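PDB 6M4K: alpha-amylase, which probably hydrolyses internal alpha-1,4-glucosidic linkages of starch-like polysaccharides, as a calcium-binding glycoside hydrolase of family 13. Local coordinates for residues R16-I30 against L37-P50. Sequence-based numbering, arbitrary orientation.
Sequences RDVIVHLFEWKWTDI and LADHNYCGVQVSPP. With SO4 (sulfate ion), chain G.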
ATOM      1  N   ARG A  16      -9.008  -1.239  14.866  1.00 14.99           N
ATOM      2  CA  ARG A  16      -8.518  -1.546  13.529  1.00 14.75           C
ATOM      3  C   ARG A  16      -7.860  -0.311  12.933  1.00 15.75           C
ATOM      4  O   ARG A  16      -8.287   0.821  13.180  1.00 16.02           O
ATOM      5  CB  ARG A  16      -9.661  -2.000  12.618  1.00 15.19           C
ATOM      6  CG  ARG A  16     -10.440  -3.136  13.219  1.00 14.64           C
ATOM      7  CD  ARG A  16     -11.531  -3.641  12.315  1.00 15.74           C
ATOM      8  NE  ARG A  16     -12.292  -4.695  12.980  1.00 15.35           N
ATOM      9  CZ  ARG A  16     -13.439  -5.202  12.540  1.00 16.65           C
ATOM     10  NH1 ARG A  16     -13.980  -4.760  11.408  1.00 17.10           N
ATOM     11  NH2 ARG A  16     -14.044  -6.162  13.230  1.00 17.86           N
ATOM     12  N   ASP A  17      -6.825  -0.532  12.118  1.00 13.93           N
ATOM     13  CA  ASP A  17      -6.054   0.586  11.585  1.00 13.29           C
ATOM     14  C   ASP A  17      -5.344   0.263  10.267  1.00 13.48           C
ATOM     15  O   ASP A  17      -5.321   1.086   9.349  1.00 15.84           O
ATOM     16  CB  ASP A  17      -5.043   1.031  12.657  1.00 14.60           C
ATOM     17  CG  ASP A  17      -4.365   2.338  12.330  1.00 16.70           C
ATOM     18  OD1 ASP A  17      -5.066   3.320  11.985  1.00 18.57           O
ATOM     19  OD2 ASP A  17      -3.123   2.405  12.435  1.00 15.99           O
ATOM     20  N   VAL A  18      -4.730  -0.914  10.166  1.00 13.29           N
ATOM     21  CA  VAL A  18      -3.847  -1.243   9.046  1.00 12.51           C
ATOM     22  C   VAL A  18      -4.686  -1.625   7.835  1.00 12.03           C
ATOM     23  O   VAL A  18      -5.718  -2.284   7.963  1.00 13.04           O
ATOM     24  CB  VAL A  18      -2.906  -2.386   9.475  1.00 12.84           C
ATOM     25  CG1 VAL A  18      -2.062  -2.873   8.302  1.00 13.78           C
ATOM     26  CG2 VAL A  18      -2.017  -1.940  10.615  1.00 14.06           C
ATOM     27  N   ILE A  19      -4.249  -1.218   6.651  1.00 12.86           N
ATOM     28  CA  ILE A  19      -4.952  -1.592   5.429  1.00 12.52           C
ATOM     29  C   ILE A  19      -4.075  -2.512   4.574  1.00 12.84           C
ATOM     30  O   ILE A  19      -2.864  -2.635   4.785  1.00 12.54           O
ATOM     31  CB  ILE A  19      -5.454  -0.364   4.654  1.00 14.05           C
ATOM     32  CG1 ILE A  19      -4.278   0.467   4.170  1.00 14.70           C
ATOM     33  CG2 ILE A  19      -6.383   0.478   5.561  1.00 16.17           C
ATOM     34  CD1 ILE A  19      -4.679   1.563   3.193  1.00 17.84           C
ATOM     35  N   VAL A  20      -4.714  -3.195   3.622  1.00 12.53           N
ATOM     36  CA  VAL A  20      -4.058  -4.216   2.804  1.00 12.77           C
ATOM     37  C   VAL A  20      -4.376  -3.957   1.339  1.00 12.14           C
ATOM     38  O   VAL A  20      -5.537  -3.744   0.979  1.00 12.55           O
ATOM     39  CB  VAL A  20      -4.516  -5.638   3.189  1.00 13.43           C
ATOM     40  CG1 VAL A  20      -3.825  -6.676   2.297  1.00 15.00           C
ATOM     41  CG2 VAL A  20      -4.261  -5.918   4.647  1.00 15.54           C
ATOM     42  N   HIS A  21      -3.364  -4.029   0.481  1.00 11.59           N
ATOM     43  CA  HIS A  21      -3.589  -3.948  -0.958  1.00 10.97           C
ATOM     44  C   HIS A  21      -3.784  -5.361  -1.493  1.00 12.29           C
ATOM     45  O   HIS A  21      -2.819  -6.125  -1.596  1.00 12.68           O
ATOM     46  CB  HIS A  21      -2.394  -3.306  -1.637  1.00 12.68           C
ATOM     47  CG  HIS A  21      -2.590  -3.084  -3.100  1.00 11.25           C
ATOM     48  ND1 HIS A  21      -1.543  -2.791  -3.945  1.00 13.75           N
ATOM     49  CD2 HIS A  21      -3.710  -3.066  -3.858  1.00 13.20           C
ATOM     50  CE1 HIS A  21      -2.010  -2.618  -5.169  1.00 12.90           C
ATOM     51  NE2 HIS A  21      -3.323  -2.779  -5.142  1.00 13.51           N
ATOM     52  N   LEU A  22      -5.031  -5.724  -1.798  1.00 11.36           N
ATOM     53  CA  LEU A  22      -5.324  -7.047  -2.357  1.00 12.00           C
ATOM     54  C   LEU A  22      -5.194  -6.951  -3.882  1.00 11.97           C
ATOM     55  O   LEU A  22      -6.167  -6.886  -4.635  1.00 12.76           O
ATOM     56  CB  LEU A  22      -6.683  -7.542  -1.875  1.00 12.77           C
ATOM     57  CG  LEU A  22      -6.792  -7.799  -0.370  1.00 12.45           C
ATOM     58  CD1 LEU A  22      -8.201  -8.271  -0.014  1.00 14.50           C
ATOM     59  CD2 LEU A  22      -5.768  -8.825   0.092  1.00 14.34           C
ATOM     60  N   PHE A  23      -3.936  -6.930  -4.323  1.00 12.85           N
ATOM     61  CA  PHE A  23      -3.575  -6.591  -5.698  1.00 12.20           C
ATOM     62  C   PHE A  23      -4.112  -7.641  -6.671  1.00 13.76           C
ATOM     63  O   PHE A  23      -3.787  -8.832  -6.561  1.00 13.50           O
ATOM     64  CB  PHE A  23      -2.047  -6.513  -5.749  1.00 13.35           C
ATOM     65  CG  PHE A  23      -1.459  -6.265  -7.115  1.00 12.44           C
ATOM     66  CD1 PHE A  23      -1.837  -5.175  -7.885  1.00 13.49           C
ATOM     67  CD2 PHE A  23      -0.457  -7.107  -7.599  1.00 13.42           C
ATOM     68  CE1 PHE A  23      -1.250  -4.932  -9.129  1.00 14.57           C
ATOM     69  CE2 PHE A  23       0.133  -6.868  -8.842  1.00 13.43           C
ATOM     70  CZ  PHE A  23      -0.268  -5.796  -9.605  1.00 12.82           C
ATOM     71  N   GLU A  24      -4.955  -7.202  -7.606  1.00 11.84           N
ATOM     72  CA  GLU A  24      -5.563  -8.041  -8.637  1.00 12.28           C
ATOM     73  C   GLU A  24      -6.516  -9.097  -8.091  1.00 13.44           C
ATOM     74  O   GLU A  24      -6.952  -9.980  -8.851  1.00 14.01           O
ATOM     75  CB  GLU A  24      -4.536  -8.668  -9.593  1.00 13.55           C
ATOM     76  CG  GLU A  24      -3.871  -7.683 -10.543  1.00 14.13           C
ATOM     77  CD  GLU A  24      -4.663  -7.428 -11.818  1.00 12.90           C
ATOM     78  OE1 GLU A  24      -5.844  -7.834 -11.918  1.00 14.34           O
ATOM     79  OE2 GLU A  24      -4.093  -6.820 -12.740  1.00 14.89           O
ATOM     80  N   TRP A  25      -6.898  -9.034  -6.819  1.00 13.26           N
ATOM     81  CA  TRP A  25      -7.932  -9.938  -6.333  1.00 13.06           C
ATOM     82  C   TRP A  25      -9.280  -9.609  -6.973  1.00 12.09           C
ATOM     83  O   TRP A  25      -9.637  -8.428  -7.160  1.00 13.35           O
ATOM     84  CB  TRP A  25      -8.075  -9.850  -4.816  1.00 12.65           C
ATOM     85  CG  TRP A  25      -6.961 -10.488  -4.031  1.00 12.79           C
ATOM     86  CD1 TRP A  25      -5.610 -10.445  -4.299  1.00 12.40           C
ATOM     87  CD2 TRP A  25      -7.102 -11.255  -2.830  1.00 12.69           C
ATOM     88  NE1 TRP A  25      -4.915 -11.135  -3.328  1.00 13.69           N
ATOM     89  CE2 TRP A  25      -5.810 -11.655  -2.427  1.00 12.27           C
ATOM     90  CE3 TRP A  25      -8.199 -11.650  -2.054  1.00 13.34           C
ATOM     91  CZ2 TRP A  25      -5.591 -12.428  -1.286  1.00 13.27           C
ATOM     92  CZ3 TRP A  25      -7.975 -12.423  -0.929  1.00 13.27           C
ATOM     93  CH2 TRP A  25      -6.688 -12.795  -0.554  1.00 13.06           C
ATOM     94  N   LYS A  26     -10.046 -10.658  -7.276  1.00 13.02           N
ATOM     95  CA  LYS A  26     -11.417 -10.502  -7.746  1.00 13.36           C
ATOM     96  C   LYS A  26     -12.334 -10.040  -6.613  1.00 12.25           C
ATOM     97  O   LYS A  26     -12.083 -10.291  -5.430  1.00 13.63           O
ATOM     98  CB  LYS A  26     -11.959 -11.830  -8.286  1.00 15.35           C
ATOM     99  CG  LYS A  26     -11.317 -12.294  -9.585  1.00 14.23           C
ATOM    100  CD  LYS A  26     -11.998 -13.553 -10.132  1.00 17.18           C
ATOM    101  CE  LYS A  26     -11.806 -14.739  -9.203  1.00 14.68           C
ATOM    102  NZ  LYS A  26     -12.230 -16.002  -9.893  1.00 15.75           N
ATOM    103  N   TRP A  27     -13.430  -9.380  -7.002  1.00 13.30           N
ATOM    104  CA  TRP A  27     -14.365  -8.863  -6.007  1.00 14.02           C
ATOM    105  C   TRP A  27     -14.955  -9.977  -5.150  1.00 13.63           C
ATOM    106  O   TRP A  27     -15.137  -9.808  -3.938  1.00 14.57           O
ATOM    107  CB  TRP A  27     -15.473  -8.048  -6.665  1.00 13.42           C
ATOM    108  CG  TRP A  27     -15.026  -6.958  -7.593  1.00 13.59           C
ATOM    109  CD1 TRP A  27     -15.691  -6.526  -8.692  1.00 13.67           C
ATOM    110  CD2 TRP A  27     -13.837  -6.140  -7.506  1.00 12.34           C
ATOM    111  NE1 TRP A  27     -15.009  -5.511  -9.306  1.00 13.83           N
ATOM    112  CE2 TRP A  27     -13.865  -5.252  -8.601  1.00 13.23           C
ATOM    113  CE3 TRP A  27     -12.741  -6.095  -6.635  1.00 13.65           C
ATOM    114  CZ2 TRP A  27     -12.850  -4.319  -8.842  1.00 13.49           C
ATOM    115  CZ3 TRP A  27     -11.738  -5.173  -6.874  1.00 13.95           C
ATOM    116  CH2 TRP A  27     -11.801  -4.298  -7.968  1.00 13.89           C
ATOM    117  N   THR A  28     -15.263 -11.127  -5.758  1.00 14.13           N
ATOM    118  CA  THR A  28     -15.820 -12.211  -4.956  1.00 14.66           C
ATOM    119  C   THR A  28     -14.836 -12.700  -3.908  1.00 14.31           C
ATOM    120  O   THR A  28     -15.246 -13.078  -2.804  1.00 16.17           O
ATOM    121  CB  THR A  28     -16.248 -13.372  -5.846  1.00 15.44           C
ATOM    122  OG1 THR A  28     -15.152 -13.758  -6.681  1.00 17.35           O
ATOM    123  CG2 THR A  28     -17.451 -12.973  -6.700  1.00 18.71           C
ATOM    124  N   ASP A  29     -13.535 -12.678  -4.226  1.00 14.05           N
ATOM    125  CA  ASP A  29     -12.523 -13.085  -3.253  1.00 15.10           C
ATOM    126  C   ASP A  29     -12.332 -12.041  -2.161  1.00 13.53           C
ATOM    127  O   ASP A  29     -12.188 -12.393  -0.989  1.00 14.56           O
ATOM    128  CB  ASP A  29     -11.201 -13.422  -3.945  1.00 15.21           C
ATOM    129  CG  ASP A  29     -11.231 -14.796  -4.588  1.00 17.88           C
ATOM    130  OD1 ASP A  29     -11.917 -15.697  -4.048  1.00 21.07           O
ATOM    131  OD2 ASP A  29     -10.569 -14.967  -5.619  1.00 18.16           O
ATOM    132  N   ILE A  30     -12.324 -10.755  -2.523  1.00 13.63           N
ATOM    133  CA  ILE A  30     -12.216  -9.724  -1.494  1.00 12.94           C
ATOM    134  C   ILE A  30     -13.418  -9.782  -0.568  1.00 13.15           C
ATOM    135  O   ILE A  30     -13.280  -9.698   0.656  1.00 14.56           O
ATOM    136  CB  ILE A  30     -12.021  -8.334  -2.123  1.00 12.84           C
ATOM    137  CG1 ILE A  30     -10.721  -8.313  -2.934  1.00 13.57           C
ATOM    138  CG2 ILE A  30     -12.029  -7.249  -1.043  1.00 13.76           C
ATOM    139  CD1 ILE A  30     -10.395  -6.977  -3.559  1.00 15.05           C
ATOM    140  N   LEU A  37     -10.272 -10.630   7.367  1.00 14.01           N
ATOM    141  CA  LEU A  37      -9.675  -9.349   7.716  1.00 13.53           C
ATOM    142  C   LEU A  37     -10.304  -8.757   8.969  1.00 13.16           C
ATOM    143  O   LEU A  37      -9.591  -8.241   9.833  1.00 13.72           O
ATOM    144  CB  LEU A  37      -9.806  -8.382   6.547  1.00 14.28           C
ATOM    145  CG  LEU A  37      -8.944  -8.755   5.344  1.00 15.02           C
ATOM    146  CD1 LEU A  37      -9.430  -8.024   4.099  1.00 16.32           C
ATOM    147  CD2 LEU A  37      -7.484  -8.428   5.606  1.00 15.68           C
ATOM    148  N   ALA A  38     -11.635  -8.812   9.075  1.00 13.54           N
ATOM    149  CA  ALA A  38     -12.298  -8.321  10.282  1.00 14.14           C
ATOM    150  C   ALA A  38     -11.859  -9.108  11.511  1.00 13.67           C
ATOM    151  O   ALA A  38     -11.564  -8.524  12.558  1.00 15.33           O
ATOM    152  CB  ALA A  38     -13.818  -8.385  10.103  1.00 15.86           C
ATOM    153  N   ASP A  39     -11.796 -10.438  11.394  1.00 15.73           N
ATOM    154  CA  ASP A  39     -11.392 -11.274  12.523  1.00 16.73           C
ATOM    155  C   ASP A  39      -9.976 -10.961  12.984  1.00 15.77           C
ATOM    156  O   ASP A  39      -9.643 -11.188  14.154  1.00 19.21           O
ATOM    157  CB  ASP A  39     -11.491 -12.758  12.154  1.00 17.85           C
ATOM    158  CG  ASP A  39     -12.922 -13.231  11.968  1.00 21.32           C
ATOM    159  OD1 ASP A  39     -13.859 -12.515  12.378  1.00 22.57           O
ATOM    160  OD2 ASP A  39     -13.099 -14.338  11.419  1.00 26.19           O
ATOM    161  N   HIS A  40      -9.130 -10.460  12.084  1.00 14.73           N
ATOM    162  CA  HIS A  40      -7.755 -10.110  12.399  1.00 14.76           C
ATOM    163  C   HIS A  40      -7.563  -8.613  12.562  1.00 13.39           C
ATOM    164  O   HIS A  40      -6.425  -8.140  12.675  1.00 14.95           O
ATOM    165  CB  HIS A  40      -6.807 -10.712  11.364  1.00 16.10           C
ATOM    166  CG  HIS A  40      -6.760 -12.202  11.434  1.00 16.57           C
ATOM    167  ND1 HIS A  40      -7.740 -12.998  10.883  1.00 17.22           N
ATOM    168  CD2 HIS A  40      -5.897 -13.040  12.056  1.00 16.97           C
ATOM    169  CE1 HIS A  40      -7.465 -14.267  11.134  1.00 19.40           C
ATOM    170  NE2 HIS A  40      -6.352 -14.319  11.844  1.00 18.26           N
ATOM    171  N   ASN A  41      -8.660  -7.866  12.595  1.00 13.55           N
ATOM    172  CA  ASN A  41      -8.636  -6.453  12.960  1.00 13.54           C
ATOM    173  C   ASN A  41      -7.771  -5.607  12.028  1.00 14.00           C
ATOM    174  O   ASN A  41      -7.067  -4.691  12.455  1.00 13.01           O
ATOM    175  CB  ASN A  41      -8.340  -6.256  14.442  1.00 14.21           C
ATOM    176  CG  ASN A  41      -9.508  -6.684  15.284  1.00 16.02           C
ATOM    177  OD1 ASN A  41     -10.603  -6.155  15.127  1.00 16.88           O
ATOM    178  ND2 ASN A  41      -9.317  -7.692  16.112  1.00 16.98           N
ATOM    179  N   TYR A  42      -7.867  -5.903  10.736  1.00 13.39           N
ATOM    180  CA  TYR A  42      -7.453  -4.967   9.706  1.00 13.38           C
ATOM    181  C   TYR A  42      -8.603  -4.003   9.426  1.00 12.74           C
ATOM    182  O   TYR A  42      -9.775  -4.355   9.570  1.00 14.31           O
ATOM    183  CB  TYR A  42      -7.137  -5.729   8.421  1.00 12.42           C
ATOM    184  CG  TYR A  42      -5.833  -6.502   8.420  1.00 12.51           C
ATOM    185  CD1 TYR A  42      -4.659  -5.899   7.996  1.00 13.48           C
ATOM    186  CD2 TYR A  42      -5.780  -7.837   8.804  1.00 14.33           C
ATOM    187  CE1 TYR A  42      -3.460  -6.602   7.929  1.00 13.95           C
ATOM    188  CE2 TYR A  42      -4.575  -8.554   8.749  1.00 14.46           C
ATOM    189  CZ  TYR A  42      -3.431  -7.918   8.315  1.00 14.62           C
ATOM    190  OH  TYR A  42      -2.223  -8.591   8.235  1.00 15.43           O
ATOM    191  N   CYS A  43      -8.264  -2.780   9.015  1.00 13.17           N
ATOM    192  CA  CYS A  43      -9.292  -1.756   8.820  1.00 13.68           C
ATOM    193  C   CYS A  43      -9.896  -1.719   7.424  1.00 13.31           C
ATOM    194  O   CYS A  43     -11.052  -1.291   7.280  1.00 15.30           O
ATOM    195  CB  CYS A  43      -8.710  -0.372   9.103  1.00 12.40           C
ATOM    196  SG  CYS A  43      -9.813   1.048   8.682  1.00 16.15           S
ATOM    197  N   GLY A  44      -9.156  -2.100   6.390  1.00 13.97           N
ATOM    198  CA  GLY A  44      -9.670  -1.879   5.052  1.00 14.02           C
ATOM    199  C   GLY A  44      -8.744  -2.431   3.991  1.00 13.03           C
ATOM    200  O   GLY A  44      -7.645  -2.923   4.276  1.00 13.27           O
ATOM    201  N   VAL A  45      -9.199  -2.296   2.748  1.00 11.93           N
ATOM    202  CA  VAL A  45      -8.597  -2.942   1.581  1.00 12.50           C
ATOM    203  C   VAL A  45      -8.486  -1.928   0.461  1.00 12.13           C
ATOM    204  O   VAL A  45      -9.478  -1.282   0.111  1.00 13.37           O
ATOM    205  CB  VAL A  45      -9.465  -4.115   1.089  1.00 13.42           C
ATOM    206  CG1 VAL A  45      -8.917  -4.679  -0.227  1.00 14.11           C
ATOM    207  CG2 VAL A  45      -9.530  -5.181   2.141  1.00 15.51           C
ATOM    208  N   GLN A  46      -7.297  -1.807  -0.124  1.00 11.65           N
ATOM    209  CA  GLN A  46      -7.141  -1.098  -1.383  1.00 11.82           C
ATOM    210  C   GLN A  46      -7.379  -2.081  -2.522  1.00 12.78           C
ATOM    211  O   GLN A  46      -6.734  -3.134  -2.581  1.00 12.44           O
ATOM    212  CB  GLN A  46      -5.729  -0.540  -1.499  1.00 11.67           C
ATOM    213  CG  GLN A  46      -5.489   0.287  -2.734  1.00 12.73           C
ATOM    214  CD  GLN A  46      -4.062   0.724  -2.834  1.00 11.97           C
ATOM    215  OE1 GLN A  46      -3.535   1.350  -1.910  1.00 12.46           O
ATOM    216  NE2 GLN A  46      -3.401   0.388  -3.940  1.00 13.67           N
ATOM    217  N   VAL A  47      -8.298  -1.746  -3.420  1.00 11.65           N
ATOM    218  CA  VAL A  47      -8.681  -2.621  -4.526  1.00 12.31           C
ATOM    219  C   VAL A  47      -8.103  -2.081  -5.828  1.00 13.81           C
ATOM    220  O   VAL A  47      -7.958  -0.867  -6.019  1.00 14.09           O
ATOM    221  CB  VAL A  47     -10.213  -2.785  -4.615  1.00 12.72           C
ATOM    222  CG1 VAL A  47     -10.769  -3.334  -3.317  1.00 14.91           C
ATOM    223  CG2 VAL A  47     -10.904  -1.472  -5.015  1.00 15.90           C
ATOM    224  N   SER A  48      -7.797  -3.003  -6.750  1.00 12.82           N
ATOM    225  CA  SER A  48      -7.253  -2.637  -8.052  1.00 12.56           C
ATOM    226  C   SER A  48      -8.266  -1.796  -8.835  1.00 11.89           C
ATOM    227  O   SER A  48      -9.469  -1.841  -8.552  1.00 13.07           O
ATOM    228  CB  SER A  48      -6.913  -3.911  -8.836  1.00 13.72           C
ATOM    229  OG  SER A  48      -5.725  -4.515  -8.342  1.00 13.48           O
ATOM    230  N   PRO A  49      -7.810  -1.022  -9.828  1.00 12.67           N
ATOM    231  CA  PRO A  49      -8.729  -0.112 -10.547  1.00 12.69           C
ATOM    232  C   PRO A  49      -9.973  -0.847 -11.012  1.00 13.60           C
ATOM    233  O   PRO A  49      -9.875  -1.866 -11.711  1.00 13.74           O
ATOM    234  CB  PRO A  49      -7.876   0.392 -11.723  1.00 13.11           C
ATOM    235  CG  PRO A  49      -6.470   0.392 -11.158  1.00 13.84           C
ATOM    236  CD  PRO A  49      -6.415  -0.846 -10.282  1.00 13.03           C
ATOM    237  N   PRO A  50     -11.162  -0.388 -10.606  1.00 12.98           N
ATOM    238  CA  PRO A  50     -12.390  -1.149 -10.858  1.00 14.49           C
ATOM    239  C   PRO A  50     -13.170  -0.641 -12.058  1.00 12.35           C
ATOM    240  O   PRO A  50     -14.198  -1.232 -12.411  1.00 14.49           O
ATOM    241  CB  PRO A  50     -13.184  -0.914  -9.570  1.00 14.32           C
ATOM    242  CG  PRO A  50     -12.825   0.506  -9.230  1.00 13.90           C
ATOM    243  CD  PRO A  50     -11.360   0.630  -9.554  1.00 12.90           C
TER
HETATM  244  S   SO4 G 606     -15.837 -14.828 -10.181  0.50 23.49           S
HETATM  245  O1  SO4 G 606     -15.802 -13.547 -10.868  0.50 31.78           O
HETATM  246  O2  SO4 G 606     -15.389 -14.607  -8.817  0.50 28.04           O
HETATM  247  O3  SO4 G 606     -14.897 -15.748 -10.818  0.50 19.78           O
HETATM  248  O4  SO4 G 606     -17.197 -15.364 -10.201  0.50 35.43           O
HETATM  249  O   HOH W   1     -12.935  -8.609  14.939  1.00 24.50           O
HETATM  250  O   HOH W   2      -5.113  -2.784  12.273  1.00 13.12           O
HETATM  251  O   HOH W   3      -8.253  -5.881  -6.327  1.00 13.95           O
HETATM  252  O   HOH W   4     -15.202  -3.594 -11.531  1.00 14.72           O
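Arg16 runs extended past Asn41, and its NE donates to Asn41 OD1 (3.1 Å) in the guanidinium plane, while one guanidinium face lies against Ala38. Asn41 tolerates the positive phi of a Schellman C-prime residue; Arg16 also finds a polar partner in Leu94. Were Arg16 cut back to an alanine, Asn41 OD1 would probably lose this donor and Leu94 its mate, with Ala38 less covered. Val18 O accepts from Cys43 N, Val20 N donates to Gly44 O (3.0 Å), and Val20 O accepts from Gln46 N (2.8 Å). Beta-branched Val20 suits a strand, and its CG2 meets Tyr42 CD1 at 3.4 Å. On the other sheet face, Gln46 NE2 sits over the His21 ring centre, 3.3 Å above its plane; with CG anti to the backbone N in both (chi1 -175° and -176°), they leave their strands alike, bringing amide over ring. Tyr234 and Arg341 hold Gln46 OE1. Small Ser48 fits beside the turn, its OG accepting from Glu24 N (2.9 Å). The six-membered end of Trp27 reaches Val47 CB through CZ3 and Pro50 CB through CZ2 (3.5 Å), while Ile30 CD1 packs on Val47 CG1. Strand 19-22, helix 27-39 and strand 44-47 thus form the TIM barrel's first beta-alpha-beta unit, flanked by strands 339-344 and 97-102, with helix 81-93 against Trp27 and Ile30.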